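Local structure of OxsB protein (5UL3) at residues 77-87 with 147-155; 234-244 with 258-266. The protein catalyses the cobalamin-dependent radical SAM oxidative ring contraction of dAMP to an oxetane aldehyde, a step in the biosynthesis of oxetanocin A. All blocks are in the same frame, centred on the assembly; numbering follows the deposited sequence. Where two conformers were deposited one is given.

Both contacts reach the seven-stranded sheet of the cobalamin-binding Rossmann fold, at different places. Interaction 1 lies at the turn leading into edge strand 154-159, where the N-terminal domain rests on residues 149-152; it is partly buried, and an arginine, capping and turn amides, and waters do much of the work. Interaction 2 is buried: it joins two adjacent antiparallel strands by backbone hydrogen bonds, a type II turn with glycine at its third position, and leucine packing, beside the cobalamin loop. Helix 242-252 connects them, since Thr244 near its start belongs to interaction 2 and Ile249 touches Leu152 of interaction 1. Their centres are about 22 Å apart, and their nearest atoms about 5 Å.

Interaction 1: 77-87 with 147-155; sequences RDLRENPLLMR and LRKEQLAKV. With EDO (1,2-ethanediol), chain N.
Arg87 reaches Glu150 because its side chain leaves beside the backbone N and then turns at chi3 (-62°), which swings the guanidinium back over its own helix and end-on to the Glu150 carbonyl. Both terminal nitrogens donate to that one oxygen, Arg87 NH1 at 2.9 Å and Arg87 NH2 at 3.0 Å from Glu150 O. The acceptor lies near the guanidinium plane and both nitrogens lie in the carbonyl plane, so the fork fixes the group's rotation. Leu152 CD2 sits over the centre of one guanidinium face, 3.7 Å from Arg87 CZ, while Pro83 O and Leu84 CA lie against the other. A charged, flat, multi-donor group suits a helix C-terminus, where carbonyls run out of helical partners. Gln151, just past the helix, has positive phi (52°) and closes a Schellman motif. A long salt bridge joins Arg87 NH1 to Glu150 OE1 (3.9 Å), with a bridging water; the Glu150 carboxylate also takes two hydrogen bonds from a 1,2-ethanediol, probably from the crystallisation liquor.

Pro83, at home in a helix's first turn where no amide N-H is needed, lays its ring on the turn, Pro83 CG being 3.4 Å from Lys149 O. A water links that same carbonyl to Arg77 NH1. Just ahead of Pro83, Asn82 caps helix 83-88, Asn82 OD1 accepting from Leu85 N at 3.0 Å. The Asn82 amide plane is turned 62° from that of Gln151, and Asn82 ND2 and Gln151 OE1 both bond to Tyr62 OH. Leu84 CB packs on Gln151 OE1 at 3.8 Å.

Tyr62 belongs to the antiparallel sheet of the N-terminal domain, and helix 109-115 covers Leu84. Beyond the turn, Leu152 rests on Ile249 of helix 242-252, and strand 154-159 edges the Rossmann sheet beside strand 119-124.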
loop_
_atom_site.group_PDB
_atom_site.type_symbol
_atom_site.label_atom_id
_atom_site.label_comp_id
_atom_site.label_asym_id
_atom_site.label_seq_id
_atom_site.Cartn_x
_atom_site.Cartn_y
_atom_site.Cartn_z
ATOM N N ARG A 77 14.859 -15.804 24.024
ATOM C CA ARG A 77 16.104 -15.713 23.289
ATOM C C ARG A 77 17.282 -15.672 24.255
ATOM O O ARG A 77 17.185 -15.092 25.338
ATOM C CB ARG A 77 16.130 -14.476 22.376
ATOM C CG ARG A 77 17.289 -14.506 21.385
ATOM C CD ARG A 77 17.181 -13.459 20.290
ATOM N NE ARG A 77 17.545 -12.129 20.766
ATOM C CZ ARG A 77 17.727 -11.080 19.964
ATOM N NH1 ARG A 77 18.059 -9.902 20.469
ATOM N NH2 ARG A 77 17.570 -11.209 18.656
ATOM N N ASP A 78 18.371 -16.313 23.843
ATOM C CA ASP A 78 19.651 -16.239 24.542
ATOM C C ASP A 78 19.972 -14.796 24.888
ATOM O O ASP A 78 20.058 -13.939 24.004
ATOM C CB ASP A 78 20.749 -16.841 23.653
ATOM C CG ASP A 78 22.120 -16.932 24.354
ATOM O OD1 ASP A 78 22.240 -16.557 25.536
ATOM O OD2 ASP A 78 23.081 -17.377 23.693
ATOM N N LEU A 79 20.129 -14.535 26.185
ATOM C CA LEU A 79 20.448 -13.191 26.654
ATOM C C LEU A 79 21.737 -12.651 26.036
ATOM O O LEU A 79 21.915 -11.432 25.930
ATOM C CB LEU A 79 20.554 -13.212 28.174
ATOM C CG LEU A 79 20.477 -11.929 28.966
ATOM C CD1 LEU A 79 19.219 -11.195 28.575
ATOM C CD2 LEU A 79 20.443 -12.309 30.448
ATOM N N ARG A 80 22.649 -13.528 25.620
ATOM C CA ARG A 80 23.894 -13.043 25.033
ATOM C C ARG A 80 23.663 -12.257 23.744
ATOM O O ARG A 80 24.546 -11.505 23.326
ATOM C CB ARG A 80 24.847 -14.219 24.798
ATOM C CG ARG A 80 25.154 -14.978 26.104
ATOM C CD ARG A 80 26.096 -16.162 25.878
ATOM N NE ARG A 80 25.578 -17.067 24.852
ATOM C CZ ARG A 80 26.284 -18.036 24.278
ATOM N NH1 ARG A 80 27.552 -18.240 24.631
ATOM N NH2 ARG A 80 25.726 -18.801 23.348
ATOM N N GLU A 81 22.490 -12.381 23.123
ATOM C CA GLU A 81 22.187 -11.624 21.915
ATOM C C GLU A 81 21.494 -10.291 22.193
ATOM O O GLU A 81 21.171 -9.570 21.246
ATOM C CB GLU A 81 21.322 -12.473 20.968
ATOM C CG GLU A 81 22.016 -13.734 20.491
ATOM C CD GLU A 81 21.091 -14.674 19.742
ATOM O OE1 GLU A 81 20.170 -14.184 19.050
ATOM O OE2 GLU A 81 21.284 -15.904 19.851
ATOM N N ASN A 82 21.267 -9.952 23.452
ATOM C CA ASN A 82 20.563 -8.716 23.822
ATOM C C ASN A 82 21.362 -7.489 23.375
ATOM O O ASN A 82 22.523 -7.322 23.789
ATOM C CB ASN A 82 20.351 -8.747 25.343
ATOM C CG ASN A 82 19.632 -7.530 25.879
ATOM O OD1 ASN A 82 19.962 -6.393 25.556
ATOM N ND2 ASN A 82 18.654 -7.769 26.739
ATOM N N PRO A 83 20.792 -6.612 22.541
ATOM C CA PRO A 83 21.583 -5.525 21.955
ATOM C C PRO A 83 21.864 -4.411 22.942
ATOM O O PRO A 83 22.876 -3.713 22.807
ATOM C CB PRO A 83 20.700 -5.039 20.792
ATOM C CG PRO A 83 19.286 -5.288 21.287
ATOM C CD PRO A 83 19.387 -6.602 22.078
ATOM N N LEU A 84 20.971 -4.226 23.923
ATOM C CA LEU A 84 21.196 -3.201 24.934
ATOM C C LEU A 84 22.363 -3.595 25.827
ATOM O O LEU A 84 23.244 -2.776 26.103
ATOM C CB LEU A 84 19.934 -2.978 25.775
ATOM C CG LEU A 84 20.017 -1.837 26.789
ATOM C CD1 LEU A 84 18.622 -1.238 26.997
ATOM C CD2 LEU A 84 20.560 -2.315 28.171
ATOM N N LEU A 85 22.372 -4.841 26.294
ATOM C CA LEU A 85 23.496 -5.284 27.118
ATOM C C LEU A 85 24.796 -5.225 26.331
ATOM O O LEU A 85 25.851 -4.872 26.884
ATOM C CB LEU A 85 23.249 -6.701 27.639
ATOM C CG LEU A 85 22.066 -6.863 28.605
ATOM C CD1 LEU A 85 21.835 -8.334 28.954
ATOM C CD2 LEU A 85 22.231 -6.023 29.868
ATOM N N MET A 86 24.738 -5.553 25.031
ATOM C CA MET A 86 25.940 -5.535 24.208
ATOM C C MET A 86 26.488 -4.119 24.042
ATOM O O MET A 86 27.707 -3.920 24.030
ATOM C CB MET A 86 25.657 -6.169 22.845
ATOM C CG MET A 86 26.904 -6.409 22.028
ATOM S SD MET A 86 26.495 -7.233 20.480
ATOM C CE MET A 86 25.827 -8.778 21.100
ATOM N N ARG A 87 25.611 -3.122 23.909
ATOM C CA ARG A 87 26.080 -1.739 23.860
ATOM C C ARG A 87 26.712 -1.326 25.184
ATOM O O ARG A 87 27.702 -0.582 25.201
ATOM C CB ARG A 87 24.928 -0.795 23.511
ATOM C CG ARG A 87 24.424 -0.958 22.098
ATOM C CD ARG A 87 23.420 0.150 21.722
ATOM N NE ARG A 87 22.202 0.151 22.540
ATOM C CZ ARG A 87 21.078 -0.498 22.223
ATOM N NH1 ARG A 87 21.009 -1.237 21.116
ATOM N NH2 ARG A 87 20.030 -0.406 23.020
ATOM N N LEU A 147 12.699 -0.126 16.720
ATOM C CA LEU A 147 13.208 0.500 17.939
ATOM C C LEU A 147 13.075 -0.419 19.151
ATOM O O LEU A 147 13.965 -0.445 20.018
ATOM C CB LEU A 147 12.470 1.815 18.200
ATOM C CG LEU A 147 12.750 2.925 17.182
ATOM C CD1 LEU A 147 11.860 4.157 17.482
ATOM C CD2 LEU A 147 14.223 3.327 17.152
ATOM N N ARG A 148 11.966 -1.171 19.243
ATOM C CA ARG A 148 11.811 -2.092 20.372
ATOM C C ARG A 148 12.811 -3.237 20.304
ATOM O O ARG A 148 13.391 -3.625 21.333
ATOM C CB ARG A 148 10.372 -2.633 20.434
ATOM C CG ARG A 148 9.368 -1.548 20.785
ATOM C CD ARG A 148 7.939 -2.087 20.798
ATOM N NE ARG A 148 6.989 -1.067 21.232
ATOM C CZ ARG A 148 5.674 -1.151 21.033
ATOM N NH1 ARG A 148 5.161 -2.203 20.402
ATOM N NH2 ARG A 148 4.876 -0.185 21.454
ATOM N N LYS A 149 13.028 -3.799 19.111
ATOM C CA LYS A 149 13.954 -4.918 19.007
ATOM C C LYS A 149 15.378 -4.484 19.329
ATOM O O LYS A 149 16.114 -5.213 20.000
ATOM C CB LYS A 149 13.897 -5.554 17.618
ATOM C CG LYS A 149 14.869 -6.733 17.466
ATOM C CD LYS A 149 14.716 -7.420 16.088
ATOM C CE LYS A 149 15.589 -8.699 16.006
ATOM N NZ LYS A 149 14.964 -9.748 15.121
ATOM N N GLU A 150 15.770 -3.290 18.898
ATOM C CA GLU A 150 17.075 -2.747 19.272
ATOM C C GLU A 150 17.112 -2.223 20.711
ATOM O O GLU A 150 18.188 -1.840 21.193
ATOM C CB GLU A 150 17.458 -1.631 18.305
ATOM C CG GLU A 150 17.750 -2.124 16.893
ATOM C CD GLU A 150 19.076 -2.870 16.790
ATOM O OE1 GLU A 150 19.966 -2.677 17.651
ATOM O OE2 GLU A 150 19.216 -3.660 15.834
ATOM N N GLN A 151 15.969 -2.216 21.386
ATOM C CA GLN A 151 15.800 -1.702 22.740
ATOM C C GLN A 151 16.351 -0.289 22.861
ATOM O O GLN A 151 17.088 0.048 23.787
ATOM C CB GLN A 151 16.415 -2.656 23.771
ATOM C CG GLN A 151 15.943 -4.101 23.568
ATOM C CD GLN A 151 16.168 -5.009 24.776
ATOM O OE1 GLN A 151 16.440 -4.540 25.878
ATOM N NE2 GLN A 151 16.077 -6.315 24.558
ATOM N N LEU A 152 15.964 0.558 21.901
ATOM C CA LEU A 152 16.428 1.936 21.845
ATOM C C LEU A 152 15.467 2.925 22.494
ATOM O O LEU A 152 15.905 4.003 22.909
ATOM C CB LEU A 152 16.674 2.352 20.384
ATOM C CG LEU A 152 17.833 1.636 19.674
ATOM C CD1 LEU A 152 17.822 1.978 18.191
ATOM C CD2 LEU A 152 19.186 1.984 20.290
ATOM N N ALA A 153 14.184 2.591 22.599
ATOM C CA ALA A 153 13.197 3.549 23.083
ATOM C C ALA A 153 11.950 2.795 23.496
ATOM O O ALA A 153 11.683 1.691 23.024
ATOM C CB ALA A 153 12.825 4.593 22.020
ATOM N N LYS A 154 11.200 3.409 24.403
ATOM C CA LYS A 154 9.797 3.073 24.587
ATOM C C LYS A 154 9.005 3.788 23.500
ATOM O O LYS A 154 9.157 4.994 23.317
ATOM C CB LYS A 154 9.333 3.500 25.974
ATOM C CG LYS A 154 10.062 2.721 27.087
ATOM C CD LYS A 154 9.313 2.831 28.409
ATOM C CE LYS A 154 10.272 3.067 29.566
ATOM N NZ LYS A 154 9.551 3.426 30.827
ATOM N N VAL A 155 8.194 3.045 22.756
ATOM C CA VAL A 155 7.482 3.598 21.613
ATOM C C VAL A 155 5.992 3.551 21.914
ATOM O O VAL A 155 5.478 2.519 22.352
ATOM C CB VAL A 155 7.798 2.839 20.307
ATOM C CG1 VAL A 155 7.101 3.506 19.103
ATOM C CG2 VAL A 155 9.311 2.772 20.071
HETATM C C1 EDO N . 22.479 -4.665 14.499
HETATM O O1 EDO N . 21.138 -5.147 14.387
HETATM C C2 EDO N . 22.943 -4.882 15.932
HETATM O O2 EDO N . 21.889 -4.529 16.842
HETATM O O HOH W 1 17.916 -7.641 18.833
HETATM O O HOH W 2 22.862 -2.083 18.924
#

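Interaction 2: 234-244 with 258-266. With EDO (1,2-ethanediol), chain M; EDO (1,2-ethanediol), chain L.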
loop_
_atom_site.group_PDB
_atom_site.type_symbol
_atom_site.label_atom_id
_atom_site.label_comp_id
_atom_site.label_asym_id
_atom_site.label_seq_id
_atom_site.Cartn_x
_atom_site.Cartn_y
_atom_site.Cartn_z
ATOM N N LEU A 234 11.722 21.957 12.358
ATOM C CA LEU A 234 11.245 20.611 12.061
ATOM C C LEU A 234 12.328 19.801 11.348
ATOM O O LEU A 234 13.101 20.326 10.544
ATOM C CB LEU A 234 9.989 20.692 11.191
ATOM C CG LEU A 234 9.219 19.413 10.859
ATOM C CD1 LEU A 234 8.651 18.812 12.139
ATOM C CD2 LEU A 234 8.100 19.710 9.872
ATOM N N LEU A 235 12.378 18.506 11.649
ATOM C CA LEU A 235 13.293 17.585 10.982
ATOM C C LEU A 235 12.484 16.650 10.099
ATOM O O LEU A 235 11.542 16.014 10.574
ATOM C CB LEU A 235 14.101 16.782 12.000
ATOM C CG LEU A 235 14.866 17.588 13.053
ATOM C CD1 LEU A 235 15.606 16.653 13.984
ATOM C CD2 LEU A 235 15.817 18.587 12.410
ATOM N N ILE A 236 12.838 16.557 8.820
ATOM C CA ILE A 236 12.075 15.744 7.876
ATOM C C ILE A 236 12.866 14.481 7.562
ATOM O O ILE A 236 14.037 14.556 7.180
ATOM C CB ILE A 236 11.741 16.534 6.594
ATOM C CG1 ILE A 236 10.675 17.589 6.910
ATOM C CG2 ILE A 236 11.237 15.597 5.490
ATOM C CD1 ILE A 236 10.368 18.509 5.753
ATOM N N CYS A 237 12.228 13.323 7.732
ATOM C CA CYS A 237 12.832 12.051 7.357
ATOM C C CYS A 237 12.591 11.834 5.867
ATOM O O CYS A 237 11.439 11.697 5.435
ATOM C CB CYS A 237 12.233 10.899 8.168
ATOM S SG CYS A 237 12.862 9.264 7.673
ATOM N N ASP A 238 13.682 11.813 5.093
ATOM C CA ASP A 238 13.591 11.813 3.633
ATOM C C ASP A 238 13.218 10.453 3.063
ATOM O O ASP A 238 12.533 10.386 2.037
ATOM C CB ASP A 238 14.925 12.259 3.026
ATOM C CG ASP A 238 15.203 13.742 3.241
ATOM O OD1 ASP A 238 14.233 14.510 3.397
ATOM O OD2 ASP A 238 16.391 14.131 3.234
ATOM N N LYS A 239 13.665 9.367 3.690
ATOM C CA LYS A 239 13.439 8.036 3.135
ATOM C C LYS A 239 12.981 7.075 4.233
ATOM O O LYS A 239 11.933 7.292 4.850
ATOM C CB LYS A 239 14.712 7.534 2.440
ATOM C CG LYS A 239 15.028 8.375 1.175
ATOM C CD LYS A 239 16.500 8.396 0.857
ATOM C CE LYS A 239 16.754 9.370 -0.314
ATOM N NZ LYS A 239 18.176 9.336 -0.743
ATOM N N GLU A 240 13.717 5.998 4.465
ATOM C CA GLU A 240 13.325 5.088 5.545
ATOM C C GLU A 240 13.523 5.761 6.906
ATOM O O GLU A 240 14.436 6.570 7.099
ATOM C CB GLU A 240 14.157 3.798 5.493
ATOM C CG GLU A 240 13.813 2.882 4.306
ATOM C CD GLU A 240 14.871 1.827 4.074
ATOM O OE1 GLU A 240 16.056 2.203 3.955
ATOM O OE2 GLU A 240 14.519 0.627 4.026
ATOM N N GLY A 241 12.685 5.382 7.868
ATOM C CA GLY A 241 12.714 6.021 9.172
ATOM C C GLY A 241 13.526 5.344 10.261
ATOM O O GLY A 241 13.840 5.985 11.270
ATOM N N GLU A 242 13.887 4.070 10.073
ATOM C CA GLU A 242 14.472 3.281 11.161
ATOM C C GLU A 242 15.772 3.891 11.673
ATOM O O GLU A 242 15.930 4.158 12.867
ATOM C CB GLU A 242 14.712 1.843 10.692
ATOM C CG GLU A 242 13.451 0.994 10.531
ATOM C CD GLU A 242 12.749 1.129 9.167
ATOM O OE1 GLU A 242 13.022 2.075 8.395
ATOM O OE2 GLU A 242 11.873 0.274 8.890
ATOM N N TYR A 243 16.743 4.070 10.783
ATOM C CA TYR A 243 18.028 4.608 11.219
ATOM C C TYR A 243 17.938 6.082 11.571
ATOM O O TYR A 243 18.700 6.558 12.416
ATOM C CB TYR A 243 19.087 4.413 10.136
ATOM C CG TYR A 243 19.428 2.980 9.839
ATOM C CD1 TYR A 243 19.024 1.955 10.673
ATOM C CD2 TYR A 243 20.172 2.656 8.705
ATOM C CE1 TYR A 243 19.333 0.642 10.390
ATOM C CE2 TYR A 243 20.485 1.351 8.415
ATOM C CZ TYR A 243 20.067 0.348 9.254
ATOM O OH TYR A 243 20.397 -0.954 8.963
ATOM N N THR A 244 17.015 6.808 10.935
ATOM C CA THR A 244 16.744 8.185 11.322
ATOM C C THR A 244 16.347 8.260 12.795
ATOM O O THR A 244 16.901 9.058 13.560
ATOM C CB THR A 244 15.644 8.759 10.425
ATOM O OG1 THR A 244 16.153 8.959 9.100
ATOM C CG2 THR A 244 15.115 10.092 10.973
ATOM N N LEU A 258 23.451 17.051 14.851
ATOM C CA LEU A 258 22.366 17.077 13.875
ATOM C C LEU A 258 22.862 16.760 12.467
ATOM O O LEU A 258 22.164 16.097 11.693
ATOM C CB LEU A 258 21.669 18.438 13.899
ATOM C CG LEU A 258 20.419 18.637 13.037
ATOM C CD1 LEU A 258 19.326 17.658 13.422
ATOM C CD2 LEU A 258 19.908 20.063 13.161
ATOM N N ASP A 259 24.056 17.226 12.105
ATOM C CA ASP A 259 24.524 16.982 10.744
ATOM C C ASP A 259 25.057 15.566 10.546
ATOM O O ASP A 259 25.524 15.243 9.447
ATOM C CB ASP A 259 25.571 18.034 10.335
ATOM C CG ASP A 259 26.903 17.904 11.072
ATOM O OD1 ASP A 259 27.085 17.018 11.926
ATOM O OD2 ASP A 259 27.799 18.718 10.770
ATOM N N GLU A 260 24.968 14.716 11.569
ATOM C CA GLU A 260 25.327 13.306 11.498
ATOM C C GLU A 260 24.116 12.378 11.516
ATOM O O GLU A 260 24.289 11.161 11.414
ATOM C CB GLU A 260 26.255 12.950 12.669
ATOM C CG GLU A 260 27.655 13.579 12.555
ATOM C CD GLU A 260 28.485 13.383 13.810
ATOM O OE1 GLU A 260 27.953 13.576 14.921
ATOM O OE2 GLU A 260 29.676 13.037 13.689
ATOM N N VAL A 261 22.909 12.914 11.639
ATOM C CA VAL A 261 21.704 12.100 11.783
ATOM C C VAL A 261 21.308 11.546 10.417
ATOM O O VAL A 261 21.088 12.308 9.472
ATOM C CB VAL A 261 20.557 12.920 12.392
ATOM C CG1 VAL A 261 19.215 12.155 12.303
ATOM C CG2 VAL A 261 20.877 13.299 13.844
ATOM N N ASN A 262 21.190 10.224 10.330
ATOM C CA ASN A 262 20.834 9.545 9.087
ATOM C C ASN A 262 19.583 10.119 8.435
ATOM O O ASN A 262 18.541 10.273 9.077
ATOM C CB ASN A 262 20.611 8.055 9.366
ATOM C CG ASN A 262 20.205 7.288 8.116
ATOM O OD1 ASN A 262 21.058 6.743 7.424
ATOM N ND2 ASN A 262 18.901 7.248 7.822
ATOM N N GLY A 263 19.686 10.407 7.139
ATOM C CA GLY A 263 18.502 10.523 6.293
ATOM C C GLY A 263 17.489 11.586 6.659
ATOM O O GLY A 263 16.276 11.361 6.508
ATOM N N ILE A 264 17.946 12.758 7.101
ATOM C CA ILE A 264 17.029 13.856 7.385
ATOM C C ILE A 264 17.382 15.076 6.544
ATOM O O ILE A 264 18.525 15.259 6.103
ATOM C CB ILE A 264 17.018 14.272 8.874
ATOM C CG1 ILE A 264 18.420 14.702 9.294
ATOM C CG2 ILE A 264 16.457 13.161 9.763
ATOM C CD1 ILE A 264 18.443 15.457 10.631
ATOM N N SER A 265 16.376 15.913 6.318
ATOM C CA SER A 265 16.568 17.258 5.798
ATOM C C SER A 265 16.134 18.259 6.860
ATOM O O SER A 265 15.161 18.025 7.586
ATOM C CB SER A 265 15.789 17.479 4.499
ATOM O OG SER A 265 14.454 17.031 4.613
ATOM N N TYR A 266 16.864 19.365 6.961
ATOM C CA TYR A 266 16.616 20.336 8.020
ATOM C C TYR A 266 17.185 21.686 7.605
ATOM O O TYR A 266 17.965 21.792 6.653
ATOM C CB TYR A 266 17.221 19.856 9.342
ATOM C CG TYR A 266 18.727 19.735 9.294
ATOM C CD1 TYR A 266 19.350 18.613 8.744
ATOM C CD2 TYR A 266 19.531 20.752 9.789
ATOM C CE1 TYR A 266 20.743 18.520 8.687
ATOM C CE2 TYR A 266 20.915 20.663 9.748
ATOM C CZ TYR A 266 21.514 19.554 9.196
ATOM O OH TYR A 266 22.888 19.490 9.170
HETATM C C1 EDO M . 27.759 15.937 7.001
HETATM O O1 EDO M . 26.495 16.607 7.135
HETATM C C2 EDO M . 28.680 16.307 8.162
HETATM O O2 EDO M . 28.866 15.181 9.037
HETATM C C1 EDO L . 24.391 21.773 12.599
HETATM O O1 EDO L . 23.248 22.643 12.605
HETATM C C2 EDO L . 24.373 20.838 13.807
HETATM O O2 EDO L . 25.289 19.743 13.608
HETATM O O HOH W 3 15.680 8.647 5.681
#
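Two neighbouring antiparallel strands of the cobalamin-binding Rossmann fold meet here, next to the loop that follows strand 235-237 and carries cobalamin-binding residues such as Gly241. Ile236 and Ser265 form a hydrogen-bonded pair, Ile236 N to Ser265 O at 3.0 Å and Ser265 N to Ile236 O at 2.8 Å, both nearly straight. Cys237 and Ile264 follow as a non-hydrogen-bonded pair, after which Asp238 N donates to Gly263 O at 3.0 Å. In one of the two Ser265 conformers, its OG also donates to Asp238 OD1.

Strand 264-267 is entered through a type II turn from Val261 to Ile264. Gly263 fills its third position with positive phi (61°), which glycine tolerates easily, and lies close against Thr244 and Asn262. Thr244 has chi1 of -71°, which sets its two branches to different tasks: Thr244 OG1 donates to Asn262 O at 2.7 Å from above the carbonyl plane, while Thr244 CG2 packs on Ile264 CG2 at 3.6 Å. One water joins Lys239 N, Glu240 O and Gly263 O, stitching the loop to the turn. Farther along, Leu235 CD2 packs against apolar carbon, 3.6 Å from Tyr266 CB and 3.8 Å from Leu258 CD1; Leu258 in turn covers a face of the Tyr266 ring.

Glu242 OE1 hydrogen-bonds cobalamin, and Glu242 and Tyr243 touch Tyr146 of helix 138-149. Strand 235-237 runs parallel to 212-216 on one side and antiparallel to 264-267 on the other, with 273-275 next, and helix 224-230 packs on Ile236.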